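PDB 3K69: putative transcription regulator from Lactobacillus plantarum, which probably binds DNA through a winged helix-turn-helix domain and regulates transcription as a dimer, as in the Rrf2 family of regulators. Local coordinates for residues L9-A14 / G80-L85; V13-I18 / F138-L143; N47-L52 / G66-D71. All coordinates share one frame; numbering follows the deposited sequence.

Interaction 1 of 3, residues L9-A14 / G80-L85. With DMS (dimethyl sulfoxide), chain C.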
ATOM      1  N   LEU A   9      -6.634  -9.432   1.716  1.00 24.51           N
ATOM      2  CA  LEU A   9      -6.586 -10.708   2.460  1.00 24.90           C
ATOM      3  C   LEU A   9      -6.151 -11.906   1.571  1.00 20.59           C
ATOM      4  O   LEU A   9      -5.669 -12.944   2.068  1.00 17.50           O
ATOM      5  CB  LEU A   9      -7.933 -10.980   3.110  1.00 23.18           C
ATOM      6  CG  LEU A   9      -8.090 -12.120   4.117  1.00 26.19           C
ATOM      7  CD1 LEU A   9      -7.061 -12.095   5.295  1.00 19.81           C
ATOM      8  CD2 LEU A   9      -9.506 -12.048   4.638  1.00 22.62           C
ATOM      9  N   ASP A  10      -6.268 -11.730   0.261  1.00 18.97           N
ATOM     10  CA  ASP A  10      -6.007 -12.808  -0.674  1.00 18.33           C
ATOM     11  C   ASP A  10      -4.565 -13.282  -0.615  1.00 15.45           C
ATOM     12  O   ASP A  10      -4.332 -14.447  -0.849  1.00 17.56           O
ATOM     13  CB  ASP A  10      -6.330 -12.392  -2.114  1.00 20.60           C
ATOM     14  CG  ASP A  10      -7.847 -12.339  -2.389  1.00 29.34           C
ATOM     15  OD1 ASP A  10      -8.621 -12.827  -1.545  1.00 34.14           O
ATOM     16  OD2 ASP A  10      -8.264 -11.826  -3.438  1.00 32.01           O
ATOM     17  N   PHE A  11      -3.605 -12.364  -0.438  1.00 15.05           N
ATOM     18  CA  PHE A  11      -2.213 -12.763  -0.347  1.00 16.04           C
ATOM     19  C   PHE A  11      -2.012 -13.761   0.814  1.00 16.24           C
ATOM     20  O   PHE A  11      -1.428 -14.851   0.635  1.00 15.81           O
ATOM     21  CB  PHE A  11      -1.289 -11.553  -0.187  1.00 18.10           C
ATOM     22  CG  PHE A  11       0.202 -11.923  -0.051  1.00 16.47           C
ATOM     23  CD1 PHE A  11       0.895 -12.453  -1.128  1.00 15.13           C
ATOM     24  CD2 PHE A  11       0.887 -11.691   1.111  1.00 18.55           C
ATOM     25  CE1 PHE A  11       2.230 -12.791  -1.016  1.00 22.51           C
ATOM     26  CE2 PHE A  11       2.237 -11.984   1.212  1.00 22.19           C
ATOM     27  CZ  PHE A  11       2.902 -12.546   0.137  1.00 18.87           C
ATOM     28  N   SER A  12      -2.489 -13.394   1.995  1.00 17.80           N
ATOM     29  CA  SER A  12      -2.404 -14.293   3.157  1.00 17.91           C
ATOM     30  C   SER A  12      -3.131 -15.608   2.942  1.00 17.16           C
ATOM     31  O   SER A  12      -2.650 -16.652   3.335  1.00 17.51           O
ATOM     32  CB  SER A  12      -2.939 -13.594   4.412  1.00 20.55           C
ATOM     33  OG  SER A  12      -2.840 -14.429   5.579  1.00 16.78           O
ATOM     34  N   VAL A  13      -4.301 -15.570   2.318  1.00 16.14           N
ATOM     35  CA  VAL A  13      -5.029 -16.800   1.990  1.00 18.81           C
ATOM     36  C   VAL A  13      -4.151 -17.719   1.142  1.00 20.32           C
ATOM     37  O   VAL A  13      -4.096 -18.904   1.410  1.00 20.66           O
ATOM     38  CB  VAL A  13      -6.358 -16.519   1.290  1.00 20.42           C
ATOM     39  CG1 VAL A  13      -7.013 -17.841   0.789  1.00 18.36           C
ATOM     40  CG2 VAL A  13      -7.278 -15.782   2.253  1.00 16.39           C
ATOM     41  N   ALA A  14      -3.448 -17.156   0.147  1.00 20.01           N
ATOM     42  CA  ALA A  14      -2.564 -17.942  -0.706  1.00 19.02           C
ATOM     43  C   ALA A  14      -1.338 -18.462   0.041  1.00 17.13           C
ATOM     44  O   ALA A  14      -1.037 -19.622  -0.046  1.00 17.65           O
ATOM     45  CB  ALA A  14      -2.155 -17.184  -1.910  1.00 14.89           C
ATOM     46  N   GLY A  80       7.156 -12.257  -4.572  1.00 15.70           N
ATOM     47  CA  GLY A  80       6.684 -11.167  -5.345  1.00 15.03           C
ATOM     48  C   GLY A  80       5.800 -11.534  -6.490  1.00 16.68           C
ATOM     49  O   GLY A  80       4.826 -10.852  -6.733  1.00 16.32           O
ATOM     50  N   ASP A  81       6.150 -12.595  -7.204  1.00 16.93           N
ATOM     51  CA  ASP A  81       5.248 -13.207  -8.165  1.00 17.66           C
ATOM     52  C   ASP A  81       3.919 -13.553  -7.497  1.00 14.91           C
ATOM     53  O   ASP A  81       2.879 -13.215  -8.004  1.00 16.32           O
ATOM     54  CB  ASP A  81       5.860 -14.476  -8.775  1.00 15.61           C
ATOM     55  CG  ASP A  81       6.999 -14.184  -9.730  1.00 19.50           C
ATOM     56  OD1 ASP A  81       7.120 -13.014 -10.148  1.00 22.90           O
ATOM     57  OD2 ASP A  81       7.759 -15.127 -10.063  1.00 29.17           O
ATOM     58  N   LEU A  82       3.955 -14.189  -6.347  1.00 18.61           N
ATOM     59  CA  LEU A  82       2.711 -14.525  -5.635  1.00 18.17           C
ATOM     60  C   LEU A  82       1.893 -13.282  -5.240  1.00 17.50           C
ATOM     61  O   LEU A  82       0.665 -13.232  -5.462  1.00 17.01           O
ATOM     62  CB  LEU A  82       3.037 -15.381  -4.400  1.00 16.92           C
ATOM     63  CG  LEU A  82       1.818 -15.909  -3.641  1.00 22.10           C
ATOM     64  CD1 LEU A  82       0.939 -16.751  -4.587  1.00 14.65           C
ATOM     65  CD2 LEU A  82       2.284 -16.703  -2.339  1.00 19.98           C
ATOM     66  N   TYR A  83       2.583 -12.275  -4.686  1.00 17.56           N
ATOM     67  CA  TYR A  83       1.961 -11.001  -4.271  1.00 18.67           C
ATOM     68  C   TYR A  83       1.275 -10.335  -5.485  1.00 19.59           C
ATOM     69  O   TYR A  83       0.134  -9.897  -5.396  1.00 17.81           O
ATOM     70  CB  TYR A  83       2.996 -10.031  -3.620  1.00 21.64           C
ATOM     71  CG  TYR A  83       2.331  -8.826  -2.997  1.00 18.12           C
ATOM     72  CD1 TYR A  83       1.990  -7.706  -3.773  1.00 18.49           C
ATOM     73  CD2 TYR A  83       1.966  -8.834  -1.655  1.00 18.27           C
ATOM     74  CE1 TYR A  83       1.309  -6.633  -3.220  1.00 27.05           C
ATOM     75  CE2 TYR A  83       1.274  -7.736  -1.073  1.00 26.47           C
ATOM     76  CZ  TYR A  83       0.941  -6.649  -1.872  1.00 27.66           C
ATOM     77  OH  TYR A  83       0.271  -5.556  -1.336  1.00 28.76           O
ATOM     78  N   ASP A  84       1.999 -10.272  -6.602  1.00 18.64           N
ATOM     79  CA  ASP A  84       1.518  -9.616  -7.791  1.00 17.90           C
ATOM     80  C   ASP A  84       0.305 -10.343  -8.360  1.00 20.62           C
ATOM     81  O   ASP A  84      -0.641  -9.698  -8.844  1.00 18.81           O
ATOM     82  CB  ASP A  84       2.621  -9.458  -8.848  1.00 19.79           C
ATOM     83  CG  ASP A  84       3.785  -8.561  -8.400  1.00 28.84           C
ATOM     84  OD1 ASP A  84       3.688  -7.766  -7.413  1.00 23.68           O
ATOM     85  OD2 ASP A  84       4.844  -8.691  -9.053  1.00 22.84           O
ATOM     86  N   LEU A  85       0.300 -11.678  -8.269  1.00 19.98           N
ATOM     87  CA  LEU A  85      -0.854 -12.457  -8.712  1.00 19.02           C
ATOM     88  C   LEU A  85      -2.074 -12.241  -7.827  1.00 17.89           C
ATOM     89  O   LEU A  85      -3.167 -12.017  -8.322  1.00 19.52           O
ATOM     90  CB  LEU A  85      -0.502 -13.952  -8.815  1.00 21.64           C
ATOM     91  CG  LEU A  85      -1.582 -14.951  -9.281  1.00 20.48           C
ATOM     92  CD1 LEU A  85      -2.059 -14.663 -10.731  1.00 24.20           C
ATOM     93  CD2 LEU A  85      -1.036 -16.385  -9.088  1.00 21.08           C
TER
HETATM   94  S   DMS C 163      -0.497  -6.292   2.148  1.00 34.77           S
HETATM   95  O   DMS C 163      -0.763  -5.162   0.787  1.00 38.93           O
HETATM   96  C1  DMS C 163      -0.403  -5.463   3.744  1.00 27.93           C
HETATM   97  C2  DMS C 163      -2.035  -7.236   2.415  1.00 32.54           C
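F11 lies with one face turned to the rim of the Y83 ring, an edge-to-face (T-shaped) pair whose centroids are 5.1 Å apart and whose planes meet at 58°. The touching edge atom is Y83 CD2, which sits over the centre of the F11 ring and comes within 3.8 Å of F11 CD1. F11 CG is anti to the backbone N (chi1 179°), which carries the ring across to the other helix, where F11 CD1 also meets Y83 CA at 3.6 Å. Phenylalanine suits this place: its flat apolar face takes the Y83 edge while CD1 and CE1 lie on the Y83 backbone. L82, one residue before Y83, brings CG obliquely to F11 CE1 at 4.1 Å, while its CD1 touches CB of A14. At its polar end, Y83 OH donates to O of a dimethyl sulfoxide, probably from the crystallisation liquor, at a doubtfully short 2.4 Å. Beyond these residues, Y83 stacks on Y135, and F124 of the second subunit packs on F11. Helices 9-22 and 79-86, their local axes 9.4 Å apart and crossing at 133°, thus form a buried helix-helix interface in the core of a winged helix-turn-helix regulator.

Interaction 2 of 3, residues V13-I18 / F138-L143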
ATOM      1  N   VAL A  13      -4.301 -15.570   2.318  1.00 16.14           N
ATOM      2  CA  VAL A  13      -5.029 -16.800   1.990  1.00 18.81           C
ATOM      3  C   VAL A  13      -4.151 -17.719   1.142  1.00 20.32           C
ATOM      4  O   VAL A  13      -4.096 -18.904   1.410  1.00 20.66           O
ATOM      5  CB  VAL A  13      -6.358 -16.519   1.290  1.00 20.42           C
ATOM      6  CG1 VAL A  13      -7.013 -17.841   0.789  1.00 18.36           C
ATOM      7  CG2 VAL A  13      -7.278 -15.782   2.253  1.00 16.39           C
ATOM      8  N   ALA A  14      -3.448 -17.156   0.147  1.00 20.01           N
ATOM      9  CA  ALA A  14      -2.564 -17.942  -0.706  1.00 19.02           C
ATOM     10  C   ALA A  14      -1.338 -18.462   0.041  1.00 17.13           C
ATOM     11  O   ALA A  14      -1.037 -19.622  -0.046  1.00 17.65           O
ATOM     12  CB  ALA A  14      -2.155 -17.184  -1.910  1.00 14.89           C
ATOM     13  N   VAL A  15      -0.662 -17.602   0.780  1.00 16.49           N
ATOM     14  CA  VAL A  15       0.441 -18.010   1.596  1.00 16.74           C
ATOM     15  C   VAL A  15       0.069 -19.118   2.558  1.00 15.44           C
ATOM     16  O   VAL A  15       0.725 -20.163   2.599  1.00 17.15           O
ATOM     17  CB  VAL A  15       1.048 -16.805   2.380  1.00 18.07           C
ATOM     18  CG1 VAL A  15       2.060 -17.273   3.362  1.00 20.05           C
ATOM     19  CG2 VAL A  15       1.686 -15.743   1.423  1.00 11.78           C
ATOM     20  N   HIS A  16      -0.978 -18.884   3.331  1.00 15.87           N
ATOM     21  CA  HIS A  16      -1.439 -19.844   4.327  1.00 17.62           C
ATOM     22  C   HIS A  16      -1.848 -21.196   3.662  1.00 17.34           C
ATOM     23  O   HIS A  16      -1.496 -22.289   4.156  1.00 15.18           O
ATOM     24  CB  HIS A  16      -2.580 -19.216   5.121  1.00 19.11           C
ATOM     25  CG  HIS A  16      -2.883 -19.903   6.399  1.00 24.84           C
ATOM     26  ND1 HIS A  16      -3.411 -19.241   7.491  1.00 26.87           N
ATOM     27  CD2 HIS A  16      -2.735 -21.200   6.773  1.00 34.68           C
ATOM     28  CE1 HIS A  16      -3.584 -20.108   8.475  1.00 32.66           C
ATOM     29  NE2 HIS A  16      -3.169 -21.301   8.068  1.00 29.96           N
ATOM     30  N   SER A  17      -2.533 -21.127   2.512  1.00 18.81           N
ATOM     31  CA  SER A  17      -2.959 -22.335   1.820  1.00 16.98           C
ATOM     32  C   SER A  17      -1.767 -23.147   1.294  1.00 17.10           C
ATOM     33  O   SER A  17      -1.710 -24.380   1.463  1.00 14.87           O
ATOM     34  CB  SER A  17      -3.946 -21.992   0.683  1.00 18.45           C
ATOM     35  OG  SER A  17      -5.160 -21.456   1.197  1.00 19.59           O
ATOM     36  N   ILE A  18      -0.812 -22.468   0.658  1.00 16.90           N
ATOM     37  CA  ILE A  18       0.428 -23.130   0.229  1.00 16.46           C
ATOM     38  C   ILE A  18       1.164 -23.775   1.406  1.00 17.79           C
ATOM     39  O   ILE A  18       1.626 -24.906   1.300  1.00 17.09           O
ATOM     40  CB  ILE A  18       1.362 -22.184  -0.551  1.00 15.54           C
ATOM     41  CG1 ILE A  18       0.638 -21.709  -1.827  1.00 19.23           C
ATOM     42  CG2 ILE A  18       2.672 -22.922  -0.898  1.00 17.44           C
ATOM     43  CD1 ILE A  18       1.257 -20.474  -2.519  1.00 16.83           C
ATOM     44  N   PHE A 138      12.391 -12.437  -2.258  1.00 15.49           N
ATOM     45  CA  PHE A 138      12.207 -13.646  -1.450  1.00 16.35           C
ATOM     46  C   PHE A 138      11.394 -14.690  -2.154  1.00 14.84           C
ATOM     47  O   PHE A 138      10.699 -14.405  -3.141  1.00 18.00           O
ATOM     48  CB  PHE A 138      11.483 -13.338  -0.130  1.00 15.79           C
ATOM     49  CG  PHE A 138      12.159 -12.279   0.684  1.00 18.50           C
ATOM     50  CD1 PHE A 138      13.390 -12.518   1.260  1.00 17.49           C
ATOM     51  CD2 PHE A 138      11.597 -11.035   0.815  1.00 15.69           C
ATOM     52  CE1 PHE A 138      14.044 -11.514   1.989  1.00 23.23           C
ATOM     53  CE2 PHE A 138      12.252 -10.040   1.511  1.00 19.78           C
ATOM     54  CZ  PHE A 138      13.463 -10.296   2.114  1.00 19.95           C
ATOM     55  N   THR A 139      11.425 -15.888  -1.568  1.00 15.25           N
ATOM     56  CA  THR A 139      10.586 -16.998  -1.990  1.00 17.63           C
ATOM     57  C   THR A 139       9.744 -17.455  -0.830  1.00 17.90           C
ATOM     58  O   THR A 139       9.931 -17.030   0.295  1.00 18.88           O
ATOM     59  CB  THR A 139      11.382 -18.233  -2.500  1.00 15.54           C
ATOM     60  OG1 THR A 139      12.015 -18.888  -1.399  1.00 19.01           O
ATOM     61  CG2 THR A 139      12.407 -17.865  -3.575  1.00 16.57           C
HETATM   62  N   MSE A 140       8.828 -18.367  -1.135  1.00 21.07           N
HETATM   63  CA  MSE A 140       8.045 -19.033  -0.113  1.00 20.71           C
HETATM   64  C   MSE A 140       8.916 -19.827   0.860  1.00 17.89           C
HETATM   65  O   MSE A 140       8.485 -20.031   1.991  1.00 15.81           O
HETATM   66  CB  MSE A 140       6.992 -19.972  -0.754  1.00 19.55           C
HETATM   67  CG  MSE A 140       5.725 -19.278  -1.259  1.00 24.98           C
HETATM   68 SE   MSE A 140       4.673 -18.400   0.162  0.75 22.89          SE
HETATM   69  CE  MSE A 140       4.205 -20.038   1.248  1.00 19.19           C
ATOM     70  N   ALA A 141      10.112 -20.286   0.434  1.00 16.31           N
ATOM     71  CA  ALA A 141      11.031 -20.960   1.336  1.00 17.36           C
ATOM     72  C   ALA A 141      11.571 -19.972   2.377  1.00 16.84           C
ATOM     73  O   ALA A 141      11.766 -20.329   3.507  1.00 18.80           O
ATOM     74  CB  ALA A 141      12.210 -21.628   0.542  1.00 17.06           C
ATOM     75  N   ASP A 142      11.842 -18.731   1.972  1.00 19.36           N
ATOM     76  CA  ASP A 142      12.207 -17.661   2.928  1.00 18.75           C
ATOM     77  C   ASP A 142      11.062 -17.426   3.903  1.00 18.88           C
ATOM     78  O   ASP A 142      11.284 -17.204   5.080  1.00 16.13           O
ATOM     79  CB  ASP A 142      12.525 -16.358   2.196  1.00 20.10           C
ATOM     80  CG  ASP A 142      13.723 -16.484   1.258  1.00 20.93           C
ATOM     81  OD1 ASP A 142      14.785 -16.886   1.737  1.00 23.34           O
ATOM     82  OD2 ASP A 142      13.611 -16.187   0.047  1.00 20.45           O
ATOM     83  N   LEU A 143       9.819 -17.460   3.414  1.00 20.74           N
ATOM     84  CA  LEU A 143       8.688 -17.181   4.283  1.00 18.76           C
ATOM     85  C   LEU A 143       8.523 -18.305   5.285  1.00 17.84           C
ATOM     86  O   LEU A 143       8.318 -18.062   6.459  1.00 17.76           O
ATOM     87  CB  LEU A 143       7.394 -16.911   3.503  1.00 16.20           C
ATOM     88  CG  LEU A 143       6.186 -16.355   4.297  1.00 21.99           C
ATOM     89  CD1 LEU A 143       5.312 -15.481   3.400  1.00 19.37           C
ATOM     90  CD2 LEU A 143       5.354 -17.463   4.956  1.00 16.76           C
TER
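The backbones come nearest at V15 and M140, whose CA atoms are 7.9 Å apart, where helix 9-22 passes the first turn of helix 140-148. That turn opens with a capping box: T139 N donates to D142 OD2 at 2.7 Å, while T139 OG1 accepts weak bonds from A141 N and D142 N. Threonine and aspartate suit these places, their oxygens taking up N-H groups at the helix start. M140, present as selenomethionine, bends at chi2 and chi3 (both -63°), folding its methyl toward helix 9-22. M140 CE lies 3.9 Å from I18 CG2 and 3.7 Å from V15 O; this unbranched, flexible chain can set its methyl between the V15 carbonyl and I18. V15 and L143 meet tip to tip, both L143 methyls lying 3.7 Å from V15 CG1, the branch anti to the backbone N (chi1 172°). Replacing V15 by alanine is likely to open a gap beside L143, leaving its CD1 and CD2 without their partner CG1. L79 backs M140 and L143, and I116 of the second subunit packs on V15. Within helix 9-22, V13 O accepts from S17 N and, at 2.8 Å, from S17 OG, which arrive on opposite faces of its plane.

Interaction 3 of 3, residues N47-L52 / G66-D71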
ATOM      1  N   ASN A  47     -12.049 -18.690  -4.714  1.00 23.54           N
ATOM      2  CA  ASN A  47     -11.488 -17.953  -5.817  1.00 27.28           C
ATOM      3  C   ASN A  47      -9.969 -17.973  -5.830  1.00 24.66           C
ATOM      4  O   ASN A  47      -9.369 -18.178  -6.873  1.00 24.92           O
ATOM      5  CB  ASN A  47     -11.977 -16.505  -5.855  1.00 27.95           C
ATOM      6  CG  ASN A  47     -11.443 -15.755  -7.061  1.00 31.82           C
ATOM      7  OD1 ASN A  47     -11.806 -16.056  -8.197  1.00 39.65           O
ATOM      8  ND2 ASN A  47     -10.543 -14.798  -6.823  1.00 33.77           N
ATOM      9  N   ILE A  48      -9.350 -17.745  -4.682  1.00 25.27           N
ATOM     10  CA  ILE A  48      -7.877 -17.739  -4.620  1.00 25.74           C
ATOM     11  C   ILE A  48      -7.285 -19.130  -4.921  1.00 22.43           C
ATOM     12  O   ILE A  48      -6.301 -19.230  -5.631  1.00 20.79           O
ATOM     13  CB  ILE A  48      -7.371 -17.166  -3.267  1.00 26.90           C
ATOM     14  CG1 ILE A  48      -7.542 -15.655  -3.296  1.00 27.36           C
ATOM     15  CG2 ILE A  48      -5.858 -17.476  -3.045  1.00 30.14           C
ATOM     16  CD1 ILE A  48      -6.704 -14.973  -4.430  1.00 32.53           C
ATOM     17  N   LEU A  49      -7.900 -20.188  -4.396  1.00 20.55           N
ATOM     18  CA  LEU A  49      -7.418 -21.547  -4.647  1.00 22.21           C
ATOM     19  C   LEU A  49      -7.504 -21.851  -6.155  1.00 21.65           C
ATOM     20  O   LEU A  49      -6.614 -22.474  -6.706  1.00 20.75           O
ATOM     21  CB  LEU A  49      -8.180 -22.569  -3.828  1.00 22.02           C
ATOM     22  CG  LEU A  49      -7.986 -22.537  -2.312  1.00 26.34           C
ATOM     23  CD1 LEU A  49      -8.916 -23.580  -1.655  1.00 29.52           C
ATOM     24  CD2 LEU A  49      -6.547 -22.769  -1.912  1.00 30.18           C
ATOM     25  N   SER A  50      -8.571 -21.365  -6.791  1.00 17.74           N
ATOM     26  CA  SER A  50      -8.779 -21.503  -8.226  1.00 20.16           C
ATOM     27  C   SER A  50      -7.713 -20.751  -9.014  1.00 21.65           C
ATOM     28  O   SER A  50      -7.106 -21.316  -9.918  1.00 20.29           O
ATOM     29  CB  SER A  50     -10.170 -21.019  -8.595  1.00 21.14           C
ATOM     30  OG  SER A  50     -10.257 -20.723  -9.957  1.00 26.56           O
ATOM     31  N   VAL A  51      -7.439 -19.509  -8.620  1.00 22.09           N
ATOM     32  CA  VAL A  51      -6.367 -18.693  -9.234  1.00 21.59           C
ATOM     33  C   VAL A  51      -4.985 -19.384  -9.088  1.00 19.28           C
ATOM     34  O   VAL A  51      -4.180 -19.416 -10.025  1.00 18.14           O
ATOM     35  CB  VAL A  51      -6.360 -17.239  -8.658  1.00 20.42           C
ATOM     36  CG1 VAL A  51      -5.165 -16.439  -9.153  1.00 24.30           C
ATOM     37  CG2 VAL A  51      -7.630 -16.512  -9.048  1.00 24.86           C
ATOM     38  N   LEU A  52      -4.707 -19.947  -7.925  1.00 16.31           N
ATOM     39  CA  LEU A  52      -3.422 -20.617  -7.713  1.00 17.45           C
ATOM     40  C   LEU A  52      -3.316 -21.870  -8.595  1.00 17.29           C
ATOM     41  O   LEU A  52      -2.288 -22.118  -9.210  1.00 16.48           O
ATOM     42  CB  LEU A  52      -3.271 -20.993  -6.252  1.00 15.80           C
ATOM     43  CG  LEU A  52      -3.006 -19.838  -5.283  1.00 17.01           C
ATOM     44  CD1 LEU A  52      -2.994 -20.431  -3.850  1.00 14.63           C
ATOM     45  CD2 LEU A  52      -1.672 -19.083  -5.624  1.00 19.23           C
ATOM     46  N   GLY A  66     -11.473 -35.826  -3.884  1.00 25.89           N
ATOM     47  CA  GLY A  66     -10.658 -34.893  -4.667  1.00 26.69           C
ATOM     48  C   GLY A  66     -10.132 -33.766  -3.784  1.00 25.29           C
ATOM     49  O   GLY A  66     -10.333 -33.766  -2.564  1.00 23.71           O
ATOM     50  N   GLY A  67      -9.495 -32.780  -4.403  1.00 19.74           N
ATOM     51  CA  GLY A  67      -8.987 -31.652  -3.665  1.00 16.92           C
ATOM     52  C   GLY A  67      -7.662 -31.195  -4.209  1.00 18.71           C
ATOM     53  O   GLY A  67      -7.137 -31.787  -5.150  1.00 17.33           O
ATOM     54  N   TYR A  68      -7.122 -30.189  -3.541  1.00 17.92           N
ATOM     55  CA  TYR A  68      -5.865 -29.565  -3.900  1.00 18.71           C
ATOM     56  C   TYR A  68      -4.674 -30.274  -3.319  1.00 18.38           C
ATOM     57  O   TYR A  68      -4.696 -30.836  -2.230  1.00 16.14           O
ATOM     58  CB  TYR A  68      -5.867 -28.105  -3.465  1.00 17.86           C
ATOM     59  CG  TYR A  68      -6.934 -27.279  -4.157  1.00 23.79           C
ATOM     60  CD1 TYR A  68      -6.757 -26.862  -5.470  1.00 19.37           C
ATOM     61  CD2 TYR A  68      -8.123 -26.928  -3.509  1.00 20.96           C
ATOM     62  CE1 TYR A  68      -7.720 -26.111  -6.125  1.00 17.60           C
ATOM     63  CE2 TYR A  68      -9.117 -26.168  -4.177  1.00 23.44           C
ATOM     64  CZ  TYR A  68      -8.900 -25.771  -5.491  1.00 27.27           C
ATOM     65  OH  TYR A  68      -9.860 -25.050  -6.190  1.00 21.55           O
ATOM     66  N   GLN A  69      -3.596 -30.222  -4.071  1.00 18.56           N
ATOM     67  CA  GLN A  69      -2.385 -30.875  -3.663  1.00 20.31           C
ATOM     68  C   GLN A  69      -1.188 -30.036  -4.178  1.00 20.08           C
ATOM     69  O   GLN A  69      -1.246 -29.355  -5.220  1.00 19.34           O
ATOM     70  CB  GLN A  69      -2.381 -32.332  -4.144  1.00 20.38           C
ATOM     71  CG  GLN A  69      -1.223 -33.169  -3.593  1.00 23.46           C
ATOM     72  CD  GLN A  69      -1.397 -34.670  -3.882  1.00 19.46           C
ATOM     73  OE1 GLN A  69      -1.897 -35.052  -4.935  1.00 31.24           O
ATOM     74  NE2 GLN A  69      -1.009 -35.505  -2.929  1.00 22.43           N
ATOM     75  N   LEU A  70      -0.158 -29.988  -3.366  1.00 19.98           N
ATOM     76  CA  LEU A  70       1.062 -29.295  -3.708  1.00 18.45           C
ATOM     77  C   LEU A  70       2.091 -30.357  -4.013  1.00 21.06           C
ATOM     78  O   LEU A  70       2.346 -31.220  -3.186  1.00 21.60           O
ATOM     79  CB  LEU A  70       1.537 -28.443  -2.528  1.00 19.92           C
ATOM     80  CG  LEU A  70       2.734 -27.567  -2.767  1.00 17.81           C
ATOM     81  CD1 LEU A  70       2.452 -26.474  -3.805  1.00 23.11           C
ATOM     82  CD2 LEU A  70       3.328 -26.948  -1.414  1.00 17.75           C
ATOM     83  N   ASP A  71       2.718 -30.250  -5.179  1.00 21.42           N
ATOM     84  CA  ASP A  71       3.821 -31.113  -5.533  1.00 23.22           C
ATOM     85  C   ASP A  71       5.005 -30.338  -6.092  1.00 23.96           C
ATOM     86  O   ASP A  71       5.888 -30.937  -6.686  1.00 26.66           O
ATOM     87  CB  ASP A  71       3.389 -32.251  -6.494  1.00 25.16           C
ATOM     88  CG  ASP A  71       2.832 -31.747  -7.834  1.00 32.54           C
ATOM     89  OD1 ASP A  71       3.045 -30.572  -8.194  1.00 29.93           O
ATOM     90  OD2 ASP A  71       2.163 -32.531  -8.546  1.00 38.13           O
TER
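L49 lies against the Y68 ring with both its CB and its CD1. Y68 CB points toward helix 46-54, and CG stands anti to the carbonyl carbon (chi1 -63°), which sends the ring across from the strand. At the first ring position on the touching side, Y68 CD2 lies 3.9 Å from L49 CD1. One atom further, Y68 CE2 makes the nearest approach, 3.6 Å from L49 CD1, and also touches L49 CB. Across the ring, Y68 CE1 passes 3.8 Å from the backbone O of L49. Y68 CZ comes within 3.7 Å of L49 CB, which makes an off-centre CH-pi contact, 4.1 Å from the ring centroid and 30° from its normal. At the tip, Y68 OH lies 3.8 Å from L49 CB and, merely in proximity, 3.9 Å from S50 N. Tyrosine suits the place because its ring spreads over an aliphatic neighbour while the residue as a whole stays partly exposed; leucine supplies both a methylene and a methyl to lie against. L49 also packs on S17 of helix 9-22 and L34 of helix 31-38. This is consistent with the winged helix-turn-helix of the family, helix 46-54 probably being the recognition helix and the antiparallel strands 59-61 and 67-69 the wing. Y68 thus joins the wing to the side of helix 46-54, with S31 at the start of helix 31-38 beside it.

Helix 9-22 is common to interactions 1 and 2, which share V13 and A14, have centres about 8 Å apart and meet through L82 CD2, packed on V15, I18 and M140. Interaction 3 has its centre about 14 Å from each of the others and is nested, along the chain, inside the loops closed by both. It is joined to them by L52, which touches A14 and L82, and by L49 against S17. Helix 9-22 thus packs both against helix 46-54, which carries the wing of the probable DNA-binding domain on its side, and against helices 79-86 and 140-148. Interactions 1 and 2 also touch the second subunit, tying this core to the dimer.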